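Local coordinates for protein NAD-dependent aldehyde dehydrogenase (Burkholderia multivorans, PDB 5UJU) that probably catalyses the NAD-dependent oxidation of aldehydes to carboxylic acids, perhaps including glutamate gamma-semialdehyde, at residues T145-A148 with F149-F153; C214-P217 with T218-G221; I137-S140 with V141-T144; N131-S134 with F135-A138. All coordinates share one frame; numbering follows the deposited sequence.

Contact 1: residues T145-A148 with F149-F153; sequences TGQA and FMMAF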
ATOM      1  N   THR A 145      27.075 -10.877  13.188  1.00 30.40           N
ATOM      2  CA  THR A 145      27.070  -9.457  12.855  1.00 30.51           C
ATOM      3  C   THR A 145      28.231  -8.691  13.468  1.00 28.44           C
ATOM      4  O   THR A 145      28.559  -7.606  12.979  1.00 29.47           O
ATOM      5  CB  THR A 145      25.769  -8.801  13.323  1.00 32.73           C
ATOM      6  OG1 THR A 145      25.770  -8.713  14.758  1.00 34.44           O
ATOM      7  CG2 THR A 145      24.570  -9.621  12.865  1.00 34.50           C
ATOM      8  N   GLY A 146      28.831  -9.205  14.535  1.00 26.65           N
ATOM      9  CA  GLY A 146      29.880  -8.499  15.239  1.00 31.48           C
ATOM     10  C   GLY A 146      29.400  -7.555  16.318  1.00 32.91           C
ATOM     11  O   GLY A 146      30.232  -6.864  16.932  1.00 30.09           O
ATOM     12  N   GLN A 147      28.091  -7.485  16.560  1.00 34.33           N
ATOM     13  CA  GLN A 147      27.585  -6.651  17.640  1.00 33.29           C
ATOM     14  C   GLN A 147      28.100  -7.148  18.985  1.00 32.09           C
ATOM     15  O   GLN A 147      28.158  -8.356  19.239  1.00 32.94           O
ATOM     16  CB  GLN A 147      26.052  -6.632  17.634  1.00 27.35           C
ATOM     17  CG  GLN A 147      25.480  -5.711  16.575  1.00 33.42           C
ATOM     18  CD  GLN A 147      23.987  -5.854  16.375  1.00 40.25           C
ATOM     19  OE1 GLN A 147      23.286  -6.465  17.178  1.00 35.87           O
ATOM     20  NE2 GLN A 147      23.486  -5.260  15.306  1.00 51.13           N
ATOM     21  N   ALA A 148      28.498  -6.206  19.839  1.00 30.19           N
ATOM     22  CA  ALA A 148      28.836  -6.536  21.216  1.00 28.95           C
ATOM     23  C   ALA A 148      27.623  -7.145  21.913  1.00 28.64           C
ATOM     24  O   ALA A 148      26.474  -6.919  21.526  1.00 28.97           O
ATOM     25  CB  ALA A 148      29.314  -5.291  21.978  1.00 30.10           C
ATOM     26  N   PHE A 149      27.887  -7.930  22.956  1.00 38.27           N
ATOM     27  CA  PHE A 149      26.838  -8.807  23.478  1.00 32.69           C
ATOM     28  C   PHE A 149      25.586  -8.030  23.881  1.00 31.84           C
ATOM     29  O   PHE A 149      24.461  -8.438  23.562  1.00 35.36           O
ATOM     30  CB  PHE A 149      27.338  -9.636  24.655  1.00 35.65           C
ATOM     31  CG  PHE A 149      26.267 -10.551  25.212  1.00 39.19           C
ATOM     32  CD1 PHE A 149      25.610 -10.244  26.395  1.00 40.23           C
ATOM     33  CD2 PHE A 149      25.889 -11.682  24.515  1.00 38.27           C
ATOM     34  CE1 PHE A 149      24.614 -11.076  26.890  1.00 45.41           C
ATOM     35  CE2 PHE A 149      24.885 -12.515  24.999  1.00 40.64           C
ATOM     36  CZ  PHE A 149      24.253 -12.210  26.193  1.00 40.13           C
ATOM     37  N   MET A 150      25.751  -6.926  24.611  1.00 29.84           N
ATOM     38  CA  MET A 150      24.576  -6.210  25.103  1.00 29.81           C
ATOM     39  C   MET A 150      23.695  -5.731  23.954  1.00 32.43           C
ATOM     40  O   MET A 150      22.465  -5.878  24.007  1.00 31.96           O
ATOM     41  CB  MET A 150      24.990  -5.039  25.988  1.00 34.34           C
ATOM     42  CG  MET A 150      23.821  -4.303  26.635  1.00 55.79           C
ATOM     43  SD  MET A 150      22.855  -5.309  27.796  1.00 69.19           S
ATOM     44  CE  MET A 150      24.112  -5.815  28.973  1.00 71.46           C
ATOM     45  N   MET A 151      24.296  -5.167  22.899  1.00 31.31           N
ATOM     46  CA  MET A 151      23.497  -4.771  21.741  1.00 37.25           C
ATOM     47  C   MET A 151      22.957  -5.989  20.996  1.00 29.07           C
ATOM     48  O   MET A 151      21.829  -5.972  20.488  1.00 28.99           O
ATOM     49  CB  MET A 151      24.322  -3.904  20.793  1.00 34.74           C
ATOM     50  CG  MET A 151      23.568  -3.586  19.502  1.00 31.09           C
ATOM     51  SD  MET A 151      24.484  -2.522  18.359  1.00 35.36           S
ATOM     52  CE  MET A 151      24.457  -0.992  19.283  1.00 31.08           C
ATOM     53  N   ALA A 152      23.756  -7.045  20.890  1.00 29.97           N
ATOM     54  CA  ALA A 152      23.268  -8.245  20.222  1.00 30.81           C
ATOM     55  C   ALA A 152      22.022  -8.777  20.920  1.00 29.12           C
ATOM     56  O   ALA A 152      21.042  -9.138  20.263  1.00 30.44           O
ATOM     57  CB  ALA A 152      24.370  -9.301  20.182  1.00 25.43           C
ATOM     58  N   PHE A 153      22.017  -8.756  22.252  1.00 31.25           N
ATOM     59  CA  PHE A 153      20.842  -9.179  23.007  1.00 28.54           C
ATOM     60  C   PHE A 153      19.655  -8.248  22.762  1.00 29.22           C
ATOM     61  O   PHE A 153      18.574  -8.692  22.368  1.00 30.50           O
ATOM     62  CB  PHE A 153      21.184  -9.234  24.498  1.00 29.08           C
ATOM     63  CG  PHE A 153      20.040  -9.683  25.363  1.00 35.18           C
ATOM     64  CD1 PHE A 153      19.820 -11.041  25.602  1.00 32.78           C
ATOM     65  CD2 PHE A 153      19.182  -8.756  25.932  1.00 29.96           C
ATOM     66  CE1 PHE A 153      18.759 -11.462  26.392  1.00 33.19           C
ATOM     67  CE2 PHE A 153      18.117  -9.170  26.726  1.00 35.62           C
ATOM     68  CZ  PHE A 153      17.901 -10.528  26.952  1.00 30.27           C
TER
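Q147 reaches its side chain forward over the first turn of helix 149-156 and crosses the side chain of M151 at about a right angle, pairing an amide with a thioether where the N-cap residue, A148, has only a methyl group. The setting is a short loop, closed by an ST turn, that joins helices 134-145 and 149-156. The crossing rests on two approaches: Q147 CG lies 3.8 Å from M151 SD, and Q147 OE1 lies 3.7 Å from M151 CG. In Q147 the CG is anti to the carbonyl carbon and beside the backbone N (chi1 -78°), and the extended chain beyond it carries the amide down to the first helical turn. There OE1 comes within 3.5 Å of A152 CA, while Q147 CB sits 4.1 Å from A152 CB. G146, with a positive phi of 87°, is where the chain leaves helix 134-145, a conformation that suits glycine. In the ST turn T145 OG1 accepts from Q147 N at 3.2 Å and is also hydrogen-bonded to V141 O. F149 faces away from the joint, and its ring meets that of Y139 on the preceding helix. At the helix start, A152 N donates to A148 O over 2.8 Å, with the donor nearly along the C=O axis (C=O...N angle 166°).

Contact 2: residues C214-P217 with T218-G221; sequences CTFP and TWNG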
ATOM      1  N   CYS A 214      22.805  -8.264   6.804  1.00 33.05           N
ATOM      2  CA  CYS A 214      23.966  -8.839   7.487  1.00 32.18           C
ATOM      3  C   CYS A 214      24.251  -8.203   8.847  1.00 34.66           C
ATOM      4  O   CYS A 214      24.979  -8.804   9.645  1.00 37.53           O
ATOM      5  CB  CYS A 214      25.223  -8.763   6.611  1.00 41.16           C
ATOM      6  SG  CYS A 214      25.931  -7.118   6.397  1.00 47.41           S
ATOM      7  N   THR A 215      23.699  -7.017   9.137  1.00 28.36           N
ATOM      8  CA  THR A 215      23.967  -6.321  10.394  1.00 32.94           C
ATOM      9  C   THR A 215      22.844  -6.462  11.415  1.00 33.89           C
ATOM     10  O   THR A 215      23.117  -6.603  12.610  1.00 39.94           O
ATOM     11  CB  THR A 215      24.184  -4.824  10.144  1.00 33.00           C
ATOM     12  OG1 THR A 215      23.146  -4.354   9.279  1.00 40.04           O
ATOM     13  CG2 THR A 215      25.546  -4.568   9.497  1.00 37.83           C
ATOM     14  N   PHE A 216      21.587  -6.378  10.990  1.00 29.39           N
ATOM     15  CA  PHE A 216      20.443  -6.499  11.898  1.00 31.81           C
ATOM     16  C   PHE A 216      19.485  -7.548  11.356  1.00 35.32           C
ATOM     17  O   PHE A 216      18.349  -7.238  10.962  1.00 31.47           O
ATOM     18  CB  PHE A 216      19.744  -5.152  12.088  1.00 32.42           C
ATOM     19  CG  PHE A 216      20.544  -4.168  12.910  1.00 37.49           C
ATOM     20  CD1 PHE A 216      21.539  -3.399  12.327  1.00 32.32           C
ATOM     21  CD2 PHE A 216      20.309  -4.027  14.273  1.00 37.74           C
ATOM     22  CE1 PHE A 216      22.282  -2.505  13.085  1.00 34.80           C
ATOM     23  CE2 PHE A 216      21.052  -3.126  15.043  1.00 39.27           C
ATOM     24  CZ  PHE A 216      22.041  -2.373  14.443  1.00 37.51           C
ATOM     25  N   PRO A 217      19.897  -8.822  11.381  1.00 36.23           N
ATOM     26  CA  PRO A 217      19.078  -9.867  10.739  1.00 37.29           C
ATOM     27  C   PRO A 217      17.685  -9.996  11.332  1.00 36.94           C
ATOM     28  O   PRO A 217      16.702 -10.097  10.580  1.00 30.63           O
ATOM     29  CB  PRO A 217      19.920 -11.141  10.937  1.00 35.52           C
ATOM     30  CG  PRO A 217      20.782 -10.856  12.141  1.00 34.55           C
ATOM     31  CD  PRO A 217      21.088  -9.371  12.057  1.00 35.16           C
ATOM     32  N   THR A 218      17.563  -9.986  12.662  1.00 32.85           N
ATOM     33  CA  THR A 218      16.232 -10.094  13.253  1.00 34.91           C
ATOM     34  C   THR A 218      15.526  -8.739  13.323  1.00 25.46           C
ATOM     35  O   THR A 218      14.327  -8.649  13.046  1.00 25.81           O
ATOM     36  CB  THR A 218      16.317 -10.736  14.641  1.00 31.03           C
ATOM     37  OG1 THR A 218      17.195  -9.973  15.480  1.00 30.59           O
ATOM     38  CG2 THR A 218      16.830 -12.173  14.533  1.00 33.84           C
ATOM     39  N   TRP A 219      16.237  -7.678  13.696  1.00 27.43           N
ATOM     40  CA  TRP A 219      15.577  -6.384  13.868  1.00 29.38           C
ATOM     41  C   TRP A 219      14.996  -5.892  12.553  1.00 33.54           C
ATOM     42  O   TRP A 219      13.862  -5.397  12.510  1.00 35.41           O
ATOM     43  CB  TRP A 219      16.556  -5.359  14.422  1.00 25.91           C
ATOM     44  CG  TRP A 219      15.885  -4.118  14.987  1.00 36.17           C
ATOM     45  CD1 TRP A 219      15.550  -3.887  16.293  1.00 32.91           C
ATOM     46  CD2 TRP A 219      15.495  -2.941  14.259  1.00 36.09           C
ATOM     47  NE1 TRP A 219      14.977  -2.638  16.423  1.00 33.58           N
ATOM     48  CE2 TRP A 219      14.926  -2.042  15.190  1.00 33.43           C
ATOM     49  CE3 TRP A 219      15.571  -2.560  12.912  1.00 40.35           C
ATOM     50  CZ2 TRP A 219      14.435  -0.788  14.818  1.00 37.85           C
ATOM     51  CZ3 TRP A 219      15.079  -1.312  12.545  1.00 43.19           C
ATOM     52  CH2 TRP A 219      14.519  -0.444  13.495  1.00 42.11           C
ATOM     53  N   ASN A 220      15.769  -5.998  11.470  1.00 28.90           N
ATOM     54  CA  ASN A 220      15.249  -5.651  10.154  1.00 34.51           C
ATOM     55  C   ASN A 220      14.406  -6.763   9.541  1.00 33.12           C
ATOM     56  O   ASN A 220      13.497  -6.470   8.761  1.00 36.44           O
ATOM     57  CB  ASN A 220      16.385  -5.283   9.192  1.00 33.45           C
ATOM     58  CG  ASN A 220      16.971  -3.907   9.477  1.00 49.29           C
ATOM     59  OD1 ASN A 220      18.167  -3.760   9.705  1.00 56.86           O
ATOM     60  ND2 ASN A 220      16.120  -2.891   9.451  1.00 51.17           N
ATOM     61  N   GLY A 221      14.693  -8.027   9.849  1.00 31.25           N
ATOM     62  CA  GLY A 221      13.956  -9.110   9.219  1.00 27.21           C
ATOM     63  C   GLY A 221      12.593  -9.387   9.826  1.00 30.29           C
ATOM     64  O   GLY A 221      11.646  -9.727   9.106  1.00 31.97           O
TER
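F216 O accepts the backbone N-H of N220 at 2.9 Å, the better formed of the two bonds that open helix 217-230 after strand 191-211. This is a strand-loop-helix passage in the aldehyde dehydrogenase fold, and the TWN sequence resembles the family's PWN motif. In relatives the asparagine of that motif helps form the oxyanion hole, which is consistent with a similar place for N220 here. The donor N220 N is tilted 25° from the carbonyl plane of F216. T218 N and W219 N also lie near F216 O, but their angles are too poor for bonding. The second bond, G221 N to P217 O, is weak: its length of 3.0 Å is ordinary, but its angle at the hydrogen is only 126°. The same carbonyl receives a CA-H...O contact from G221 CA at 3.2 Å, a close approach made easy by the absence of a side chain on the glycine. P217 N has no hydrogen to give. T218 OG1 is satisfied by a hydrogen bond with G156 O, outside this turn. Among the side chains, F216 and W219 lie side by side and point the same way, their CB atoms 4.0 Å apart, and the W219 ring goes on to meet H532 edge-to-face. The amide of N220 stands almost perpendicular to the F216 ring, with 81° between the planes, and N220 OD1 lies 3.2 Å from F216 CB.

Contact 3: residues I137-S140 with V141-T144; sequences IAYS and VMHT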
ATOM      1  N   ILE A 137      19.686 -16.510  20.834  1.00 28.59           N
ATOM      2  CA  ILE A 137      19.664 -15.618  19.679  1.00 23.48           C
ATOM      3  C   ILE A 137      20.721 -14.512  19.818  1.00 23.76           C
ATOM      4  O   ILE A 137      21.391 -14.147  18.843  1.00 25.44           O
ATOM      5  CB  ILE A 137      18.243 -15.054  19.501  1.00 26.91           C
ATOM      6  CG1 ILE A 137      17.279 -16.185  19.099  1.00 32.47           C
ATOM      7  CG2 ILE A 137      18.211 -13.933  18.465  1.00 27.30           C
ATOM      8  CD1 ILE A 137      15.810 -15.785  19.100  1.00 26.03           C
ATOM      9  N   ALA A 138      20.915 -13.989  21.026  1.00 25.58           N
ATOM     10  CA  ALA A 138      21.919 -12.935  21.203  1.00 28.33           C
ATOM     11  C   ALA A 138      23.304 -13.412  20.779  1.00 30.07           C
ATOM     12  O   ALA A 138      24.016 -12.714  20.043  1.00 34.97           O
ATOM     13  CB  ALA A 138      21.938 -12.460  22.652  1.00 26.11           C
ATOM     14  N   TYR A 139      23.706 -14.601  21.232  1.00 25.95           N
ATOM     15  CA  TYR A 139      25.014 -15.126  20.846  1.00 28.01           C
ATOM     16  C   TYR A 139      25.113 -15.359  19.341  1.00 31.85           C
ATOM     17  O   TYR A 139      26.166 -15.116  18.737  1.00 25.48           O
ATOM     18  CB  TYR A 139      25.319 -16.411  21.620  1.00 31.78           C
ATOM     19  CG  TYR A 139      25.759 -16.126  23.040  1.00 37.79           C
ATOM     20  CD1 TYR A 139      26.980 -15.512  23.285  1.00 41.97           C
ATOM     21  CD2 TYR A 139      24.966 -16.476  24.129  1.00 38.32           C
ATOM     22  CE1 TYR A 139      27.401 -15.237  24.575  1.00 42.10           C
ATOM     23  CE2 TYR A 139      25.382 -16.211  25.430  1.00 39.61           C
ATOM     24  CZ  TYR A 139      26.602 -15.587  25.644  1.00 41.30           C
ATOM     25  OH  TYR A 139      27.034 -15.311  26.923  1.00 39.29           O
ATOM     26  N   SER A 140      24.032 -15.815  18.709  1.00 29.68           N
ATOM     27  CA  SER A 140      24.095 -16.035  17.269  1.00 23.73           C
ATOM     28  C   SER A 140      24.234 -14.725  16.504  1.00 28.84           C
ATOM     29  O   SER A 140      24.871 -14.693  15.445  1.00 27.85           O
ATOM     30  CB  SER A 140      22.855 -16.792  16.789  1.00 24.05           C
ATOM     31  OG  SER A 140      21.696 -15.973  16.787  1.00 28.68           O
ATOM     32  N   VAL A 141      23.633 -13.648  17.013  1.00 25.99           N
ATOM     33  CA  VAL A 141      23.782 -12.336  16.391  1.00 26.63           C
ATOM     34  C   VAL A 141      25.197 -11.801  16.607  1.00 30.05           C
ATOM     35  O   VAL A 141      25.833 -11.283  15.676  1.00 28.74           O
ATOM     36  CB  VAL A 141      22.697 -11.385  16.939  1.00 26.63           C
ATOM     37  CG1 VAL A 141      23.036  -9.902  16.665  1.00 22.64           C
ATOM     38  CG2 VAL A 141      21.324 -11.769  16.342  1.00 23.86           C
ATOM     39  N   MET A 142      25.716 -11.950  17.829  1.00 29.57           N
ATOM     40  CA  MET A 142      27.063 -11.492  18.148  1.00 30.35           C
ATOM     41  C   MET A 142      28.088 -12.108  17.205  1.00 34.63           C
ATOM     42  O   MET A 142      28.925 -11.400  16.638  1.00 25.70           O
ATOM     43  CB  MET A 142      27.391 -11.835  19.603  1.00 27.15           C
ATOM     44  CG  MET A 142      28.812 -11.494  20.043  1.00 27.92           C
ATOM     45  SD  MET A 142      29.124 -11.889  21.775  1.00 35.55           S
ATOM     46  CE  MET A 142      30.889 -11.580  21.849  1.00 45.57           C
ATOM     47  N   HIS A 143      28.013 -13.423  16.990  1.00 29.72           N
ATOM     48  CA  HIS A 143      29.030 -14.098  16.199  1.00 34.66           C
ATOM     49  C   HIS A 143      28.670 -14.209  14.728  1.00 27.23           C
ATOM     50  O   HIS A 143      29.317 -14.966  14.000  1.00 31.05           O
ATOM     51  CB  HIS A 143      29.350 -15.465  16.806  1.00 28.52           C
ATOM     52  CG  HIS A 143      30.082 -15.352  18.104  1.00 32.88           C
ATOM     53  ND1 HIS A 143      31.393 -14.931  18.177  1.00 34.21           N
ATOM     54  CD2 HIS A 143      29.671 -15.525  19.384  1.00 31.85           C
ATOM     55  CE1 HIS A 143      31.771 -14.895  19.442  1.00 34.60           C
ATOM     56  NE2 HIS A 143      30.744 -15.247  20.195  1.00 37.85           N
ATOM     57  N   THR A 144      27.693 -13.446  14.261  1.00 26.53           N
ATOM     58  CA  THR A 144      27.581 -13.239  12.824  1.00 27.58           C
ATOM     59  C   THR A 144      27.710 -11.779  12.438  1.00 30.00           C
ATOM     60  O   THR A 144      28.399 -11.466  11.466  1.00 32.36           O
ATOM     61  CB  THR A 144      26.249 -13.788  12.262  1.00 27.00           C
ATOM     62  OG1 THR A 144      25.143 -13.261  13.004  1.00 30.60           O
ATOM     63  CG2 THR A 144      26.234 -15.292  12.338  1.00 26.35           C
TER
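V141, S140 and Y139 bury the most surface where successive turns of helix 134-145 meet. V141 N donates to I137 O at 2.9 Å, and V141 CG2 lies beyond the carbonyl oxygen, 3.5 Å from I137 O and 4.3 Å from I137 CG2. S140 adds a second donor to that oxygen. With OG between its backbone N and carbonyl carbon (chi1 73°), the hydroxyl turns back up the helix and S140 OG gives its proton to I137 O at 2.8 Å, well off the carbonyl direction used by V141 N. The carbonyl of S140 is used in turn: T144 OG1 donates to S140 O at 2.8 Å, in the carbonyl plane and on a lone pair. Y139 O accepts from H143 N at 3.1 Å and also lies near the edge of the H143 ring. The Y139 ring is placed obliquely to the thioether of M142; its OH bonds N51, and H143 ND1 bonds S82. S140 and T144 thus spend their hydroxyl protons on carbonyls of their own helix, which gives these buried donors an acceptor, whereas Y139 and H143 spend their polar ends on neighbouring parts of the fold.

Contact 4: residues N131-S134 with F135-A138; sequences NRAS and FEIA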
ATOM      1  N   ASN A 131      11.324 -14.697  22.625  1.00 29.11           N
ATOM      2  CA  ASN A 131      11.818 -14.001  23.811  1.00 31.46           C
ATOM      3  C   ASN A 131      12.506 -14.965  24.770  1.00 31.88           C
ATOM      4  O   ASN A 131      13.572 -14.651  25.313  1.00 28.31           O
ATOM      5  CB  ASN A 131      10.688 -13.262  24.528  1.00 25.31           C
ATOM      6  CG  ASN A 131      11.199 -12.411  25.672  1.00 33.89           C
ATOM      7  OD1 ASN A 131      10.778 -12.566  26.812  1.00 31.46           O
ATOM      8  ND2 ASN A 131      12.105 -11.491  25.364  1.00 30.41           N
ATOM      9  N   ARG A 132      11.920 -16.152  24.985  1.00 30.29           N
ATOM     10  CA  ARG A 132      12.572 -17.123  25.859  1.00 32.02           C
ATOM     11  C   ARG A 132      13.911 -17.595  25.312  1.00 28.32           C
ATOM     12  O   ARG A 132      14.761 -18.027  26.095  1.00 30.40           O
ATOM     13  CB  ARG A 132      11.675 -18.340  26.107  1.00 37.66           C
ATOM     14  CG  ARG A 132      10.454 -18.047  26.958  1.00 53.19           C
ATOM     15  CD  ARG A 132       9.793 -19.348  27.414  1.00 68.38           C
ATOM     16  NE  ARG A 132       8.760 -19.786  26.476  1.00 75.70           N
ATOM     17  CZ  ARG A 132       7.515 -19.323  26.456  1.00 78.25           C
ATOM     18  NH1 ARG A 132       7.132 -18.400  27.332  1.00 81.98           N
ATOM     19  NH2 ARG A 132       6.652 -19.785  25.561  1.00 76.70           N
ATOM     20  N   ALA A 133      14.117 -17.527  23.996  1.00 31.78           N
ATOM     21  CA  ALA A 133      15.379 -17.900  23.365  1.00 32.21           C
ATOM     22  C   ALA A 133      16.316 -16.708  23.172  1.00 31.26           C
ATOM     23  O   ALA A 133      17.267 -16.803  22.383  1.00 30.15           O
ATOM     24  CB  ALA A 133      15.116 -18.571  22.011  1.00 27.49           C
ATOM     25  N   SER A 134      16.083 -15.601  23.889  1.00 29.76           N
ATOM     26  CA  SER A 134      16.798 -14.360  23.597  1.00 33.02           C
ATOM     27  C   SER A 134      18.298 -14.517  23.781  1.00 30.39           C
ATOM     28  O   SER A 134      19.082 -13.924  23.032  1.00 28.98           O
ATOM     29  CB  SER A 134      16.281 -13.219  24.475  1.00 33.10           C
ATOM     30  OG  SER A 134      15.024 -12.757  24.020  1.00 27.26           O
ATOM     31  N   PHE A 135      18.721 -15.285  24.786  1.00 30.45           N
ATOM     32  CA  PHE A 135      20.153 -15.453  25.009  1.00 31.30           C
ATOM     33  C   PHE A 135      20.789 -16.264  23.887  1.00 34.52           C
ATOM     34  O   PHE A 135      21.859 -15.906  23.390  1.00 30.16           O
ATOM     35  CB  PHE A 135      20.411 -16.094  26.366  1.00 29.21           C
ATOM     36  CG  PHE A 135      20.355 -15.119  27.507  1.00 35.35           C
ATOM     37  CD1 PHE A 135      21.414 -14.252  27.745  1.00 35.57           C
ATOM     38  CD2 PHE A 135      19.252 -15.073  28.345  1.00 36.19           C
ATOM     39  CE1 PHE A 135      21.369 -13.347  28.790  1.00 36.56           C
ATOM     40  CE2 PHE A 135      19.202 -14.181  29.395  1.00 40.17           C
ATOM     41  CZ  PHE A 135      20.260 -13.313  29.616  1.00 40.85           C
ATOM     42  N   GLU A 136      20.151 -17.373  23.483  1.00 31.24           N
ATOM     43  CA  GLU A 136      20.660 -18.145  22.352  1.00 26.48           C
ATOM     44  C   GLU A 136      20.731 -17.295  21.090  1.00 26.69           C
ATOM     45  O   GLU A 136      21.718 -17.346  20.345  1.00 29.99           O
ATOM     46  CB  GLU A 136      19.770 -19.366  22.110  1.00 27.63           C
ATOM     47  CG  GLU A 136      20.091 -20.107  20.832  1.00 34.08           C
ATOM     48  CD  GLU A 136      19.087 -21.222  20.520  1.00 29.73           C
ATOM     49  OE1 GLU A 136      18.077 -21.331  21.229  1.00 28.28           O
ATOM     50  OE2 GLU A 136      19.330 -21.986  19.573  1.00 27.18           O
ATOM     51  N   ILE A 137      19.686 -16.510  20.834  1.00 28.59           N
ATOM     52  CA  ILE A 137      19.664 -15.618  19.679  1.00 23.48           C
ATOM     53  C   ILE A 137      20.721 -14.512  19.818  1.00 23.76           C
ATOM     54  O   ILE A 137      21.391 -14.147  18.843  1.00 25.44           O
ATOM     55  CB  ILE A 137      18.243 -15.054  19.501  1.00 26.91           C
ATOM     56  CG1 ILE A 137      17.279 -16.185  19.099  1.00 32.47           C
ATOM     57  CG2 ILE A 137      18.211 -13.933  18.465  1.00 27.30           C
ATOM     58  CD1 ILE A 137      15.810 -15.785  19.100  1.00 26.03           C
ATOM     59  N   ALA A 138      20.915 -13.989  21.026  1.00 25.58           N
ATOM     60  CA  ALA A 138      21.919 -12.935  21.203  1.00 28.33           C
ATOM     61  C   ALA A 138      23.304 -13.412  20.779  1.00 30.07           C
ATOM     62  O   ALA A 138      24.016 -12.714  20.043  1.00 34.97           O
ATOM     63  CB  ALA A 138      21.938 -12.460  22.652  1.00 26.11           C
TER
HETATM   64  O   HOH W   1      17.840 -18.169  25.387  1.00 36.95           O
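A133 CB meets two side chains of the next turn, facing I137 CD1 at 4.1 Å and E136 OE1 at the same separation. A133 is the break between helices 97-132 and 134-145: it leaves the first and is the N-cap of the second, making a helix-to-helix kink. I137 turns its CG1 branch toward this joint, CG1 beside its own backbone N (chi1 -67°), so that CG1 passes 3.3 Å from A133 O and CD1 reaches on to the methyl. E136 starts the other way, CG beside the carbonyl carbon, and its extended chain runs past A133 CB. The buried carboxylate at its end is met by R252 in a salt bridge and by H61 in a hydrogen bond, both through OE2. The S134 CB points away from the following turn, and its hydroxyl goes back to the first helix: S134 OG donates to N131 O at 2.7 Å, an oxygen that also takes S134 N, while Q161 is a further partner of OG. F135 also starts away from residues 131-134, and its ring meets that of F153 on helix 149-156. Two backbone bonds begin the new helix, I137 N to A133 O and the shorter A138 N to S134 O, 2.7 Å. Across the kink a water receives E136 N-H and donates to R132 O, 3.1 Å from E136 N and 3.2 Å from R132 O.

Contacts 4, 3 and 1 follow one another along the chain: 4 starts helix 134-145, 3 runs through it, and 1 turns it into helix 149-156. Contacts 3 and 4 share I137 and A138. Contact 2 opens a separate helix, 217-230, and is the deepest, its centre about 6 Å from that of the chain against 15 to 17 Å for the others. Contacts 2, 3 and 4 are buried; contact 1 is only partly so, yet its T145 and Q147 touch C214-F216. Backbone bonds run through all four; hydroxyls add donors to carbonyls in 3 and 4, a water bridges the break in 4, a threonine accepts in the ST turn of 1, and in 2 one of two backbone bonds is weak.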